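Local coordinates for putative sensory box/GGDEF family protein (Vibrio parahaemolyticus, PDB 3LID) that probably makes 3',3'-c-di-GMP from two GTP molecules, with an extracellular domain, the part in this chain, that probably senses signals, at residues Thr39-Leu44 and Leu152-Pro157; Thr63-Met68 and Glu91-Lys96; Ile135-Asp140 and Arg208-Ile213. All blocks are in the same frame, centred on the assembly; numbering follows the deposited sequence. Where two conformers were deposited one is given.

In the fold
All three contacts involve the seven-stranded antiparallel sheet of one lobe of this extracellular PDC domain. Interactions 1 and 2 each lay a helix on the sheet, helix 9-45 on strand 150-160 and helix 59-76 on strand 91-98. Both are buried. Interaction 3 is also largely buried, at Leu137 and Tyr210, but Ile213 at its margin is exposed. It joins strand 131-140 to a loop of the other lobe. Interactions 1 and 3 share a bound phosphate and use neighbouring strands, with Arg153 bonded to the carbonyl of Glu136. The chemistry differs: thin van der Waals contact in 1, apolar contact plus one bridging water in 2, and apolar contact beside an ethanediol that links polar groups of the two segments in 3.

Interaction 1: residues Thr39-Leu44 and Leu152-Pro157; sequences TISDLL and LRILMP. With PO4 (phosphate ion), chain C.
Ser41 and Ile154 bring their backbones closest, with CA atoms 7.5 Å apart, where the long helix 9-45 runs over strand 150-160. A long N-terminal helix lying along an antiparallel, PAS-like sheet is characteristic of the PDC sensor fold. The contact is small and made by three buried residues. Ser41 points to the strand, and its OG lies 3.6 Å from CG2 of Ile154. That hydroxyl is not left without a polar partner, because it is hydrogen-bonded to the carbonyl of Ile37 one turn back in the helix. Met156 also points to the helix. Its CG is anti to the backbone N (chi1 -180°) and the chain stays extended, which carries SD to 4.1 Å from the carbonyl O of Ser41. Ile130 and Leu170 pack around these residues.

Arg153, the residue before Ile154, takes no part in the helix contact. Its side chain reaches a phosphate ion, probably from the crystallisation liquor. Tyr118, Lys113, Arg116, Arg83 and Asn171 also hold this ion. The guanidinium meets it edge-on, with phosphorus in its plane. Arg153 NE gives a nearly straight bond to phosphate O3, 2.6 Å long at 160°. Arg153 NH2 bonds to phosphate O4 at 2.9 Å and only weakly to O3.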
# COMPACT_ATOMS: atom_id res chain seq x y z
N THR A 39 13.28 -2.12 6.92
CA THR A 39 14.19 -3.06 7.53
C THR A 39 14.26 -4.38 6.79
O THR A 39 15.41 -4.95 6.56
CB THR A 39 13.82 -3.26 9.01
OG1 THR A 39 13.79 -1.95 9.63
CG2 THR A 39 14.84 -4.23 9.67
N ILE A 40 13.10 -4.93 6.45
CA ILE A 40 13.03 -6.24 5.85
C ILE A 40 13.61 -6.09 4.42
O ILE A 40 14.29 -7.05 3.94
CB ILE A 40 11.57 -6.73 5.81
CG1 ILE A 40 11.10 -7.18 7.16
CG2 ILE A 40 11.38 -7.91 4.87
CD1 ILE A 40 11.83 -8.50 7.68
N SER A 41 13.34 -4.98 3.74
CA SER A 41 13.86 -4.89 2.32
C SER A 41 15.40 -4.91 2.36
O SER A 41 16.07 -5.58 1.49
CB SER A 41 13.43 -3.57 1.67
OG SER A 41 12.01 -3.63 1.59
N ASP A 42 15.97 -4.18 3.30
CA ASP A 42 17.44 -4.18 3.47
C ASP A 42 17.97 -5.59 3.79
O ASP A 42 18.99 -6.02 3.22
CB ASP A 42 17.82 -3.19 4.55
CG ASP A 42 19.32 -3.25 4.90
OD1 ASP A 42 20.12 -2.81 4.08
OD2 ASP A 42 19.68 -3.77 5.98
N LEU A 43 17.29 -6.34 4.68
CA LEU A 43 17.74 -7.70 5.03
C LEU A 43 17.60 -8.58 3.80
O LEU A 43 18.53 -9.38 3.52
CB LEU A 43 16.90 -8.29 6.15
CG LEU A 43 17.32 -7.70 7.54
CD1 LEU A 43 16.24 -7.97 8.55
CD2 LEU A 43 18.62 -8.37 8.00
N LEU A 44 16.50 -8.45 3.03
CA LEU A 44 16.43 -9.38 1.89
C LEU A 44 17.50 -9.06 0.81
O LEU A 44 18.01 -9.95 0.14
CB LEU A 44 15.07 -9.25 1.22
CG LEU A 44 13.92 -9.84 2.10
CD1 LEU A 44 12.56 -9.40 1.51
CD2 LEU A 44 14.02 -11.34 2.14
N LEU A 152 2.65 -1.21 -3.89
CA LEU A 152 3.73 -0.25 -3.73
C LEU A 152 5.03 -1.08 -3.85
O LEU A 152 5.30 -1.97 -3.05
CB LEU A 152 3.56 0.41 -2.35
CG LEU A 152 4.39 1.71 -2.22
CD1 LEU A 152 3.87 2.57 -0.94
CD2 LEU A 152 5.85 1.42 -2.16
N ARG A 153 5.74 -0.87 -4.94
CA ARG A 153 6.86 -1.81 -5.25
C ARG A 153 8.14 -1.22 -4.67
O ARG A 153 8.55 -0.11 -5.00
CB ARG A 153 7.00 -1.91 -6.80
CG ARG A 153 5.81 -2.75 -7.37
CD ARG A 153 5.71 -2.53 -8.91
NE ARG A 153 4.53 -3.19 -9.44
CZ ARG A 153 3.32 -2.66 -9.39
NH1 ARG A 153 3.12 -1.45 -8.79
NH2 ARG A 153 2.29 -3.35 -9.90
N ILE A 154 8.81 -2.00 -3.83
CA ILE A 154 10.15 -1.61 -3.31
C ILE A 154 11.18 -2.18 -4.34
O ILE A 154 10.99 -3.35 -4.78
CB ILE A 154 10.40 -2.27 -1.98
CG1 ILE A 154 9.17 -2.06 -1.04
CG2 ILE A 154 11.70 -1.72 -1.40
CD1 ILE A 154 8.83 -0.56 -0.79
N LEU A 155 12.16 -1.38 -4.71
CA LEU A 155 13.09 -1.70 -5.80
C LEU A 155 14.50 -1.55 -5.30
O LEU A 155 14.81 -0.59 -4.64
CB LEU A 155 12.86 -0.70 -6.89
CG LEU A 155 11.40 -0.62 -7.37
CD1 LEU A 155 11.30 0.58 -8.34
CD2 LEU A 155 11.05 -1.97 -8.20
N MET A 156 15.37 -2.55 -5.60
CA MET A 156 16.77 -2.48 -5.13
C MET A 156 17.62 -3.25 -6.15
O MET A 156 17.55 -4.50 -6.20
CB MET A 156 16.84 -3.10 -3.72
CG MET A 156 18.24 -3.10 -3.08
SD MET A 156 18.20 -4.00 -1.58
CE MET A 156 19.93 -3.81 -1.34
N PRO A 157 18.49 -2.54 -6.87
CA PRO A 157 19.45 -3.29 -7.76
C PRO A 157 20.46 -4.02 -6.85
O PRO A 157 20.87 -3.49 -5.79
CB PRO A 157 20.16 -2.21 -8.56
CG PRO A 157 19.19 -0.95 -8.37
CD PRO A 157 18.64 -1.08 -6.99
P PO4 C . 3.65 -6.31 -11.34
O1 PO4 C . 2.97 -7.63 -10.91
O2 PO4 C . 4.67 -6.77 -12.40
O3 PO4 C . 4.38 -5.65 -10.21
O4 PO4 C . 2.63 -5.37 -11.97

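Interaction 2: residues Thr63-Met68 and Glu91-Lys96; sequences TILENM and EKVRIK
Glu66 OE2 accepts a hydrogen bond of 2.8 Å from a water. The same water accepts one from the backbone N of Arg94, 2.9 Å away, so it bridges the carboxylate of helix 59-76 to strand 91-98. This is a helix packed on the sheet of the PDC domain. The axes of the two segments run nearly the same way, 28° apart, and come within 8.9 Å.

Apolar contacts fill the space beside the water. Leu65 CD2 meets Val93 CG2 at 4.0 Å. Leu65 has CG anti to the backbone N (chi1 178°), which sends its branch to the strand. Ile95 brings CD1 against the helix, 3.9 Å from Glu66 CB and 3.8 Å from the carbonyl O of Glu66. Glu66 CG also lies near Val93 CG1, so the aliphatic part of this acid packs against both strand residues. Trp69 and Tyr53 extend the apolar surround.

Lys92 and Val93 both face Phe84 in a classic beta bulge. Arg94 points away from the helix. Arg94 NE makes only a long salt bridge to Glu91 OE2, with the oxygen well out of the guanidinium plane, so no N-H points at it. Glu91 has salt bridges to Arg83 and Arg111.

Glu66 thus plays two parts: its methylenes join the apolar interface, while its carboxylate reaches the strand backbone through water.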
# COMPACT_ATOMS: atom_id res chain seq x y z
N THR A 63 16.11 -23.26 -4.84
CA THR A 63 15.12 -23.80 -3.86
C THR A 63 15.31 -23.21 -2.47
O THR A 63 14.35 -22.89 -1.78
CB THR A 63 15.26 -25.34 -3.82
OG1 THR A 63 14.84 -25.84 -5.09
CG2 THR A 63 14.44 -25.99 -2.67
N ILE A 64 16.55 -23.11 -2.03
CA ILE A 64 16.81 -22.55 -0.73
C ILE A 64 16.28 -21.10 -0.67
O ILE A 64 15.63 -20.70 0.33
CB ILE A 64 18.30 -22.61 -0.42
CG1 ILE A 64 18.62 -24.10 -0.18
CG2 ILE A 64 18.69 -21.77 0.78
CD1 ILE A 64 20.17 -24.34 -0.21
N LEU A 65 16.57 -20.33 -1.73
CA LEU A 65 16.13 -18.92 -1.78
C LEU A 65 14.58 -18.87 -1.77
O LEU A 65 14.00 -18.11 -1.00
CB LEU A 65 16.63 -18.25 -3.06
CG LEU A 65 16.20 -16.80 -3.24
CD1 LEU A 65 16.72 -15.96 -2.06
CD2 LEU A 65 16.84 -16.27 -4.56
N GLU A 66 13.94 -19.69 -2.60
CA GLU A 66 12.48 -19.69 -2.71
C GLU A 66 11.85 -20.05 -1.34
O GLU A 66 10.88 -19.41 -0.91
CB GLU A 66 12.03 -20.73 -3.68
CG GLU A 66 12.24 -20.25 -5.17
CD GLU A 66 11.94 -21.33 -6.22
OE1 GLU A 66 11.95 -22.53 -5.88
OE2 GLU A 66 11.65 -20.91 -7.36
N ASN A 67 12.41 -21.04 -0.67
CA ASN A 67 11.87 -21.45 0.64
C ASN A 67 12.02 -20.32 1.64
O ASN A 67 11.11 -20.11 2.46
CB ASN A 67 12.57 -22.74 1.13
CG ASN A 67 12.12 -23.94 0.31
OD1 ASN A 67 11.17 -23.84 -0.41
ND2 ASN A 67 12.85 -25.05 0.37
N MET A 68 13.16 -19.61 1.60
CA MET A 68 13.36 -18.51 2.50
C MET A 68 12.35 -17.39 2.22
O MET A 68 11.66 -16.87 3.17
CB MET A 68 14.80 -17.98 2.34
CG MET A 68 15.26 -16.98 3.37
SD MET A 68 14.91 -15.26 3.01
CE MET A 68 16.19 -14.79 1.75
N GLU A 91 11.79 -11.87 -15.01
CA GLU A 91 11.65 -12.49 -13.68
C GLU A 91 12.44 -13.80 -13.64
O GLU A 91 12.28 -14.65 -14.55
CB GLU A 91 10.20 -12.81 -13.42
CG GLU A 91 9.31 -11.50 -13.33
CD GLU A 91 7.85 -11.79 -13.27
OE1 GLU A 91 7.41 -12.77 -13.93
OE2 GLU A 91 7.10 -11.02 -12.53
N LYS A 92 13.24 -13.98 -12.61
CA LYS A 92 14.05 -15.22 -12.46
C LYS A 92 13.57 -15.96 -11.20
O LYS A 92 13.60 -17.24 -11.15
CB LYS A 92 15.51 -14.89 -12.27
CG LYS A 92 16.14 -14.09 -13.46
CD LYS A 92 16.14 -14.91 -14.70
CE LYS A 92 16.87 -16.19 -14.42
NZ LYS A 92 17.35 -16.72 -15.69
N VAL A 93 13.11 -15.19 -10.19
CA VAL A 93 12.66 -15.82 -8.93
C VAL A 93 11.38 -15.11 -8.60
O VAL A 93 11.34 -13.87 -8.64
CB VAL A 93 13.60 -15.62 -7.74
CG1 VAL A 93 13.09 -16.46 -6.57
CG2 VAL A 93 15.05 -16.14 -8.10
N ARG A 94 10.31 -15.87 -8.37
CA ARG A 94 9.03 -15.19 -8.11
C ARG A 94 8.25 -15.97 -7.04
O ARG A 94 7.78 -17.09 -7.31
CB ARG A 94 8.22 -15.18 -9.41
CG ARG A 94 6.84 -14.55 -9.27
CD ARG A 94 6.22 -14.27 -10.64
NE ARG A 94 4.95 -13.60 -10.46
CZ ARG A 94 3.82 -13.89 -11.13
NH1 ARG A 94 3.75 -14.85 -12.07
NH2 ARG A 94 2.70 -13.18 -10.82
N ILE A 95 8.14 -15.37 -5.86
CA ILE A 95 7.32 -15.99 -4.80
C ILE A 95 6.07 -15.16 -4.77
O ILE A 95 6.14 -13.94 -4.79
CB ILE A 95 8.11 -15.90 -3.46
CG1 ILE A 95 9.33 -16.89 -3.45
CG2 ILE A 95 7.20 -16.04 -2.23
CD1 ILE A 95 9.16 -18.16 -4.00
N LYS A 96 4.95 -15.85 -4.67
CA LYS A 96 3.62 -15.18 -4.57
C LYS A 96 3.03 -15.59 -3.23
O LYS A 96 3.25 -16.73 -2.77
CB LYS A 96 2.65 -15.61 -5.70
CG LYS A 96 3.26 -15.23 -7.06
CD LYS A 96 2.38 -15.75 -8.12
CE LYS A 96 1.07 -14.84 -8.13
NZ LYS A 96 0.20 -15.11 -9.37
O HOH W 1 10.60 -18.70 -8.73

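Interaction 3: residues Ile135-Asp140 and Arg208-Ile213; sequences IELERD and RLYGDI. With EDO (1,2-ethanediol), chain H; PO4 (phosphate ion), chain C.
This is an apolar contact between the two lobes of the PDC domain, made by Leu137, Tyr210 and Ile213. Leu137 lies on strand 131-140 of the seven-stranded sheet. The other two lie in the loop that follows strand 200-202 of the second sheet.

Leu137 uses both of its methyls. CD2 sits over the centre of the Tyr210 ring, 4.3 Å above its plane, and its nearest ring atom is CE1. The opposite face of the ring lies against CB of Leu209, so the ring is sandwiched between two leucines. CD1 of Leu137 meets CG1 of Ile213 at 3.8 Å, and these two side chains slide past each other in opposite directions. The loop is folded back by a backbone bond of 2.8 Å from Ile213 N to Tyr210 O. Leu144 touches Leu137 and Ile213.

An ethanediol molecule, probably from the crystallisation liquor, links the segments beside this patch. Its O2 donates to the carbonyl O of Ile135 at 3.1 Å, and its O1 donates to Asp212 OD1 at 2.8 Å. O1 also lies at the edge of the Tyr210 ring. Lys195 bonds to the ethanediol and forms a salt bridge with Asp212 OD2.

On the strand, Arg139 N gives a bond of 2.9 Å and 162° to O4 of the phosphate held by Arg153.

The direct grip between the lobes here is therefore van der Waals, and the polar link between the segments runs through an ethanediol that probably came from the crystallisation liquor, so it may not exist in the cell.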
# COMPACT_ATOMS: atom_id res chain seq x y z
N ILE A 135 2.25 3.84 -5.86
CA ILE A 135 1.21 2.80 -5.85
C ILE A 135 0.57 2.67 -7.24
O ILE A 135 0.24 3.67 -7.86
CB ILE A 135 0.14 3.14 -4.80
CG1 ILE A 135 0.81 2.97 -3.41
CG2 ILE A 135 -1.04 2.15 -4.92
CD1 ILE A 135 -0.06 3.61 -2.27
N GLU A 136 0.51 1.42 -7.74
CA GLU A 136 0.08 1.15 -9.13
C GLU A 136 -0.43 -0.26 -9.17
O GLU A 136 0.11 -1.18 -8.49
CB GLU A 136 1.31 1.27 -10.03
CG GLU A 136 1.06 0.89 -11.45
CD GLU A 136 2.36 1.14 -12.23
OE1 GLU A 136 2.66 2.30 -12.54
OE2 GLU A 136 3.10 0.19 -12.54
N LEU A 137 -1.49 -0.45 -9.95
CA LEU A 137 -2.13 -1.79 -9.99
C LEU A 137 -1.17 -2.79 -10.66
O LEU A 137 -0.43 -2.45 -11.58
CB LEU A 137 -3.39 -1.70 -10.87
CG LEU A 137 -4.44 -0.76 -10.26
CD1 LEU A 137 -5.65 -0.49 -11.16
CD2 LEU A 137 -4.94 -1.39 -8.97
N GLU A 138 -1.22 -4.02 -10.19
CA GLU A 138 -0.46 -5.12 -10.85
C GLU A 138 -0.96 -5.48 -12.25
O GLU A 138 -2.18 -5.38 -12.52
CB GLU A 138 -0.54 -6.33 -9.99
CG GLU A 138 0.29 -6.09 -8.69
CD GLU A 138 0.38 -7.32 -7.77
OE1 GLU A 138 -0.44 -8.23 -7.90
OE2 GLU A 138 1.30 -7.43 -6.86
N ARG A 139 -0.02 -5.89 -13.09
CA ARG A 139 -0.40 -6.35 -14.44
C ARG A 139 0.35 -7.66 -14.77
O ARG A 139 1.41 -7.96 -14.20
CB ARG A 139 0.02 -5.31 -15.49
CG ARG A 139 -0.85 -4.00 -15.38
CD ARG A 139 -0.47 -2.89 -16.42
NE ARG A 139 -1.43 -1.77 -16.21
CZ ARG A 139 -2.51 -1.48 -16.91
NH1 ARG A 139 -2.92 -2.19 -17.98
NH2 ARG A 139 -3.23 -0.39 -16.52
N ASP A 140 -0.24 -8.40 -15.74
CA ASP A 140 0.37 -9.64 -16.33
C ASP A 140 0.35 -9.38 -17.83
O ASP A 140 -0.73 -9.21 -18.41
CB ASP A 140 -0.57 -10.85 -16.14
CG ASP A 140 -0.82 -11.23 -14.72
OD1 ASP A 140 0.11 -11.14 -13.86
OD2 ASP A 140 -1.95 -11.76 -14.47
N ARG A 208 -15.88 3.18 -5.34
CA ARG A 208 -15.23 4.45 -5.67
C ARG A 208 -13.73 4.31 -5.93
O ARG A 208 -13.06 5.31 -6.15
CB ARG A 208 -15.47 5.47 -4.55
CG ARG A 208 -14.84 5.11 -3.24
CD ARG A 208 -15.09 6.26 -2.18
NE ARG A 208 -16.51 6.57 -2.10
CZ ARG A 208 -17.05 7.50 -1.29
NH1 ARG A 208 -18.36 7.69 -1.28
NH2 ARG A 208 -16.31 8.19 -0.44
N LEU A 209 -13.22 3.08 -5.97
CA LEU A 209 -11.73 2.96 -6.11
C LEU A 209 -11.19 3.14 -7.51
O LEU A 209 -11.78 2.59 -8.48
CB LEU A 209 -11.24 1.60 -5.56
CG LEU A 209 -11.69 1.33 -4.16
CD1 LEU A 209 -11.15 -0.02 -3.62
CD2 LEU A 209 -11.20 2.50 -3.24
N TYR A 210 -10.02 3.78 -7.64
CA TYR A 210 -9.18 3.74 -8.84
C TYR A 210 -9.87 4.39 -10.04
O TYR A 210 -9.77 3.90 -11.20
CB TYR A 210 -8.79 2.30 -9.25
CG TYR A 210 -8.59 1.37 -8.11
CD1 TYR A 210 -7.65 1.65 -7.10
CD2 TYR A 210 -9.26 0.13 -8.06
CE1 TYR A 210 -7.46 0.74 -6.05
CE2 TYR A 210 -9.07 -0.77 -7.02
CZ TYR A 210 -8.14 -0.48 -6.04
OH TYR A 210 -7.92 -1.30 -4.99
N GLY A 211 -10.42 5.58 -9.77
CA GLY A 211 -11.10 6.34 -10.83
C GLY A 211 -10.16 6.86 -11.87
O GLY A 211 -10.63 7.40 -12.88
N ASP A 212 -8.86 6.81 -11.64
CA ASP A 212 -7.88 7.24 -12.62
C ASP A 212 -7.66 6.11 -13.64
O ASP A 212 -7.07 6.31 -14.68
CB ASP A 212 -6.54 7.73 -12.00
CG ASP A 212 -6.04 6.82 -10.83
OD1 ASP A 212 -6.80 5.93 -10.37
OD2 ASP A 212 -4.92 7.07 -10.42
N ILE A 213 -8.14 4.94 -13.28
CA ILE A 213 -7.96 3.73 -14.15
C ILE A 213 -9.26 3.22 -14.72
O ILE A 213 -9.26 2.78 -15.85
CB ILE A 213 -7.35 2.56 -13.34
CG1 ILE A 213 -6.04 3.01 -12.67
CG2 ILE A 213 -7.02 1.34 -14.30
CD1 ILE A 213 -4.96 3.62 -13.52
C1 EDO H . -4.80 3.14 -9.13
O1 EDO H . -5.58 4.24 -8.51
C2 EDO H . -3.82 2.62 -8.10
O2 EDO H . -2.81 3.62 -7.89
P PO4 C . 3.65 -6.31 -11.34
O1 PO4 C . 2.97 -7.63 -10.91
O2 PO4 C . 4.67 -6.77 -12.40
O3 PO4 C . 4.38 -5.65 -10.21
O4 PO4 C . 2.63 -5.37 -11.97